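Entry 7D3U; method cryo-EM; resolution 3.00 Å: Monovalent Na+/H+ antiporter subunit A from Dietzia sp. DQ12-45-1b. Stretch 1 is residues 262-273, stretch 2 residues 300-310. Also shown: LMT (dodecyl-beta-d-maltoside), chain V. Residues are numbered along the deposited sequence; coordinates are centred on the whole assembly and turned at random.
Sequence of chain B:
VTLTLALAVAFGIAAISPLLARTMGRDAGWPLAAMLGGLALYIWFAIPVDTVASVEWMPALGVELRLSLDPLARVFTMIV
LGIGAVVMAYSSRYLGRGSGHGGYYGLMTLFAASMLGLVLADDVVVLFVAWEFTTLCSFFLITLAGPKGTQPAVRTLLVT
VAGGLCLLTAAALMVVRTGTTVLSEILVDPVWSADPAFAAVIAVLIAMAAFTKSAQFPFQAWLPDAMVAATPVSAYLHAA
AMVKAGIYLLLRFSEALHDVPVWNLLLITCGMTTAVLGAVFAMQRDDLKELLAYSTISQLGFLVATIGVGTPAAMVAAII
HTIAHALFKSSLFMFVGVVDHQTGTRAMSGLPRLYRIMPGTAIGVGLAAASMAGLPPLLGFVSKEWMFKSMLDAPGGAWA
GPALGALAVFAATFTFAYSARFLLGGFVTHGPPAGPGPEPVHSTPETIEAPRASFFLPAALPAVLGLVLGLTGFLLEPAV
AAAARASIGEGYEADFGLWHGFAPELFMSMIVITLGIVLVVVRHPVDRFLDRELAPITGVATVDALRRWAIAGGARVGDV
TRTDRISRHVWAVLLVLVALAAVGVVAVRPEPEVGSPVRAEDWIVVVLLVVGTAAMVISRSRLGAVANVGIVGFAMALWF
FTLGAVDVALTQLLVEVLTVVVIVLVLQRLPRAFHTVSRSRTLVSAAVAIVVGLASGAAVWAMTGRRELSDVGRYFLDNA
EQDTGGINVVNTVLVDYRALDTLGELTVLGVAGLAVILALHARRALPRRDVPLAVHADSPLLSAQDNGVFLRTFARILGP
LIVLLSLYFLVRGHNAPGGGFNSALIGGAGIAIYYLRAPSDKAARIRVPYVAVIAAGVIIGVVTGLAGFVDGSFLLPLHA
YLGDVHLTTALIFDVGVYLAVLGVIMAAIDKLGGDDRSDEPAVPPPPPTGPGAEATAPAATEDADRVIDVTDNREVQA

Stretch 1 (262-273) VWNLLLITCGMT
Stretch 2 300-310: LGFLVATIGVG

Residues 262-273 form one continuous stretch of helix, and residues 300-308 belong to a second that runs nearly antiparallel to it, the N-to-C directions differing by 159° with a signed crossing angle of -159°. The axes approach to 7.3 Å, close for two helices, and the register follows from three CA-CA pairs: G271 with G301 at 4.1 Å, I268 with A305 at 4.3 Å, and L267 with G308 at 4.8 Å. Most backbone amides are satisfied within each helix by i to i-4 bonds near 2.9 Å, such as A305 N to G301 O and M272 N to I268 O; C270 N, 3.7 Å from L266 O, is an exception. No clear hydrogen bond crosses the interface, so packing dominates the contact, burying 482 Å² over both sides.

L300 (chi1 m, chi2 t) opens stretch 2 without touching stretch 1. At G301 the backbones themselves meet. A CB here would point toward stretch 1 and lie 2.7 Å from G271 O, a clash; glycine removes the obstacle. G271 O and G301 O stand 3.3 Å apart, but both are acceptors and do not bond.

F302 directs its CA-to-CB bond away, yet with chi1 at -99° and chi2 at -38° its ring comes back within reach of M272. The methionine, m at all three chi angles, brings SD to 4.4 Å from F302 CE1 and 5.4 Å from the F302 ring centroid, in an oblique sulfur-aromatic contact. A flexible, polarizable thioether suits such an approach. L303 (chi1 m, chi2 t) points away and makes no contact.

V304 points toward stretch 1, and its chi1 m rotamer lays CG2 3.5 Å from G271 CA. A CB on G271 would fall 2.7 Å from that methyl, so the bare glycine makes room for the branched valine. A305, near the centre of the contact, keeps only a methyl: its CB lies 3.9 Å from M272 CG, while its O is 3.8 Å from I268 CG1. The small side chain fills space beside M272 at this close register pair.

T306 (chi1 t) points away. I307 (chi1 m, chi2 t) leaves sideways and sets CG2 3.9 Å from L267 CD2, a contact of two branched apolar side chains; L267 is m, p.

G308 has the largest area covered by the opposing stretch. Its CA is 3.4 Å from L267 CD2 and 4.3 Å from W263 NE1, the indole (chi1 t, chi2 -81°) approaching obliquely. A CB on G308 would lie 2.4 Å from L267 CB, so its absence admits the leucine. I268, m and t, brings CG1 to 3.7 Å from G308 C; its CG2 lies 3.7 Å from C10 of the dodecyl maltoside, apolar against alkyl.

V309 (chi1 t) points its CB away, but its CG2 remains 4.4 Å from I268 CD1, a looser apolar contact. G310 then leaves helical geometry with phi/psi 66/49, a positive phi that favours glycine; a weak bond from G310 N to I307 O, 2.9 Å, accompanies the turn.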

# COMPACT_ATOMS: atom_id res chain seq x y z
N VAL B 262 -31.04 -0.08 36.04
CA VAL B 262 -31.00 -0.54 34.66
C VAL B 262 -30.61 -2.01 34.58
O VAL B 262 -31.12 -2.74 33.73
CB VAL B 262 -30.05 0.34 33.82
CG1 VAL B 262 -28.63 0.20 34.30
CG2 VAL B 262 -30.15 -0.03 32.35
N TRP B 263 -29.74 -2.47 35.48
CA TRP B 263 -29.38 -3.88 35.50
C TRP B 263 -30.59 -4.73 35.87
O TRP B 263 -30.90 -5.71 35.19
CB TRP B 263 -28.24 -4.11 36.49
CG TRP B 263 -28.04 -5.53 36.92
CD1 TRP B 263 -28.75 -6.22 37.86
CD2 TRP B 263 -27.04 -6.44 36.44
NE1 TRP B 263 -28.26 -7.49 37.99
CE2 TRP B 263 -27.21 -7.65 37.13
CE3 TRP B 263 -26.02 -6.34 35.49
CZ2 TRP B 263 -26.40 -8.75 36.90
CZ3 TRP B 263 -25.22 -7.43 35.27
CH2 TRP B 263 -25.41 -8.63 35.97
N ASN B 264 -31.27 -4.37 36.96
CA ASN B 264 -32.45 -5.10 37.39
C ASN B 264 -33.48 -5.19 36.26
O ASN B 264 -34.01 -6.26 35.97
CB ASN B 264 -33.06 -4.44 38.62
CG ASN B 264 -32.31 -4.77 39.88
OD1 ASN B 264 -31.49 -5.69 39.91
ND2 ASN B 264 -32.58 -4.02 40.94
N LEU B 265 -33.74 -4.06 35.60
CA LEU B 265 -34.75 -4.05 34.55
C LEU B 265 -34.30 -4.88 33.35
O LEU B 265 -35.03 -5.77 32.89
CB LEU B 265 -35.06 -2.62 34.13
CG LEU B 265 -36.04 -2.47 32.97
CD1 LEU B 265 -37.16 -1.52 33.36
CD2 LEU B 265 -35.33 -1.97 31.72
N LEU B 266 -33.11 -4.61 32.83
CA LEU B 266 -32.63 -5.30 31.63
C LEU B 266 -32.49 -6.79 31.87
O LEU B 266 -32.61 -7.58 30.92
CB LEU B 266 -31.29 -4.70 31.19
CG LEU B 266 -30.74 -5.18 29.85
CD1 LEU B 266 -31.80 -5.04 28.77
CD2 LEU B 266 -29.50 -4.39 29.49
N LEU B 267 -32.25 -7.21 33.11
CA LEU B 267 -32.18 -8.63 33.40
C LEU B 267 -33.58 -9.23 33.53
O LEU B 267 -33.91 -10.20 32.85
CB LEU B 267 -31.38 -8.87 34.68
CG LEU B 267 -29.86 -8.96 34.59
CD1 LEU B 267 -29.29 -7.63 34.17
CD2 LEU B 267 -29.25 -9.42 35.90
N ILE B 268 -34.41 -8.64 34.40
CA ILE B 268 -35.71 -9.23 34.71
C ILE B 268 -36.58 -9.29 33.46
O ILE B 268 -37.10 -10.35 33.10
CB ILE B 268 -36.40 -8.44 35.83
CG1 ILE B 268 -35.76 -8.76 37.18
CG2 ILE B 268 -37.88 -8.73 35.86
CD1 ILE B 268 -36.38 -8.02 38.33
N THR B 269 -36.76 -8.15 32.78
CA THR B 269 -37.72 -8.13 31.68
C THR B 269 -37.24 -8.98 30.51
O THR B 269 -38.04 -9.70 29.90
CB THR B 269 -38.02 -6.69 31.25
OG1 THR B 269 -39.22 -6.67 30.47
CG2 THR B 269 -36.89 -6.10 30.42
N CYS B 270 -35.94 -8.96 30.22
CA CYS B 270 -35.44 -9.77 29.10
C CYS B 270 -35.51 -11.25 29.43
O CYS B 270 -35.95 -12.05 28.59
CB CYS B 270 -34.02 -9.36 28.75
SG CYS B 270 -33.29 -10.37 27.44
N GLY B 271 -35.09 -11.64 30.63
CA GLY B 271 -35.16 -13.03 31.01
C GLY B 271 -36.58 -13.56 31.04
O GLY B 271 -36.84 -14.69 30.64
N MET B 272 -37.54 -12.73 31.46
CA MET B 272 -38.91 -13.22 31.52
C MET B 272 -39.55 -13.27 30.14
O MET B 272 -40.29 -14.21 29.84
CB MET B 272 -39.73 -12.36 32.47
CG MET B 272 -39.60 -12.80 33.90
SD MET B 272 -39.82 -14.57 34.10
CE MET B 272 -41.49 -14.77 33.50
N THR B 273 -39.28 -12.27 29.29
CA THR B 273 -39.77 -12.34 27.92
C THR B 273 -39.23 -13.58 27.22
O THR B 273 -39.97 -14.30 26.55
CB THR B 273 -39.40 -11.08 27.15
OG1 THR B 273 -37.99 -10.83 27.28
CG2 THR B 273 -40.19 -9.89 27.65
N LEU B 300 -32.76 -20.86 30.84
CA LEU B 300 -31.80 -19.78 31.04
C LEU B 300 -32.49 -18.45 31.26
O LEU B 300 -31.98 -17.60 31.99
CB LEU B 300 -30.85 -19.69 29.85
CG LEU B 300 -30.10 -20.95 29.41
CD1 LEU B 300 -29.65 -20.79 27.97
CD2 LEU B 300 -28.93 -21.25 30.31
N GLY B 301 -33.66 -18.25 30.64
CA GLY B 301 -34.41 -17.03 30.89
C GLY B 301 -34.93 -16.95 32.31
O GLY B 301 -34.82 -15.90 32.96
N PHE B 302 -35.52 -18.04 32.80
CA PHE B 302 -35.87 -18.14 34.21
C PHE B 302 -34.68 -17.78 35.09
O PHE B 302 -34.81 -17.00 36.05
CB PHE B 302 -36.34 -19.56 34.53
CG PHE B 302 -37.82 -19.71 34.58
CD1 PHE B 302 -38.62 -18.72 35.12
CD2 PHE B 302 -38.42 -20.86 34.09
CE1 PHE B 302 -39.99 -18.88 35.17
CE2 PHE B 302 -39.78 -21.02 34.14
CZ PHE B 302 -40.57 -20.03 34.68
N LEU B 303 -33.52 -18.34 34.78
CA LEU B 303 -32.34 -18.14 35.61
C LEU B 303 -31.89 -16.69 35.61
O LEU B 303 -31.60 -16.12 36.66
CB LEU B 303 -31.21 -19.06 35.13
CG LEU B 303 -31.31 -20.44 35.77
CD1 LEU B 303 -30.39 -21.43 35.08
CD2 LEU B 303 -30.97 -20.32 37.23
N VAL B 304 -31.82 -16.06 34.43
CA VAL B 304 -31.33 -14.69 34.38
C VAL B 304 -32.36 -13.75 35.00
O VAL B 304 -32.00 -12.71 35.56
CB VAL B 304 -30.98 -14.28 32.94
CG1 VAL B 304 -29.73 -14.99 32.47
CG2 VAL B 304 -32.13 -14.51 32.02
N ALA B 305 -33.64 -14.11 34.95
CA ALA B 305 -34.65 -13.29 35.61
C ALA B 305 -34.48 -13.35 37.13
O ALA B 305 -34.43 -12.31 37.80
CB ALA B 305 -36.05 -13.75 35.20
N THR B 306 -34.39 -14.56 37.69
CA THR B 306 -34.22 -14.65 39.13
C THR B 306 -32.85 -14.17 39.58
O THR B 306 -32.64 -13.94 40.77
CB THR B 306 -34.44 -16.08 39.64
OG1 THR B 306 -34.07 -16.14 41.02
CG2 THR B 306 -33.57 -17.04 38.89
N ILE B 307 -31.90 -14.01 38.65
CA ILE B 307 -30.66 -13.33 38.98
C ILE B 307 -30.87 -11.83 39.02
O ILE B 307 -30.44 -11.15 39.96
CB ILE B 307 -29.56 -13.71 37.97
CG1 ILE B 307 -28.95 -15.06 38.33
CG2 ILE B 307 -28.47 -12.65 37.94
CD1 ILE B 307 -28.03 -15.60 37.28
N GLY B 308 -31.56 -11.29 38.02
CA GLY B 308 -31.87 -9.87 37.99
C GLY B 308 -32.74 -9.42 39.14
O GLY B 308 -32.80 -8.21 39.41
N VAL B 309 -33.43 -10.34 39.81
CA VAL B 309 -34.09 -9.99 41.06
C VAL B 309 -33.09 -9.37 42.02
O VAL B 309 -33.37 -8.36 42.68
CB VAL B 309 -34.77 -11.23 41.68
CG1 VAL B 309 -35.09 -10.99 43.14
CG2 VAL B 309 -36.03 -11.57 40.91
N GLY B 310 -31.89 -9.94 42.10
CA GLY B 310 -30.77 -9.32 42.78
C GLY B 310 -30.91 -9.17 44.28
O GLY B 310 -30.67 -8.09 44.82
C1 LMT V . -36.34 0.50 43.74
C2 LMT V . -35.55 0.04 42.55
C3 LMT V . -36.20 0.21 41.22
C4 LMT V . -35.54 -0.76 40.27
C5 LMT V . -36.31 -0.83 38.99
C6 LMT V . -36.39 -2.22 38.46
C7 LMT V . -37.54 -2.34 37.51
C8 LMT V . -37.84 -3.78 37.29
C9 LMT V . -39.26 -4.05 36.89
C10 LMT V . -39.45 -5.54 36.94
C11 LMT V . -40.86 -5.91 36.59
C12 LMT V . -40.94 -6.63 35.28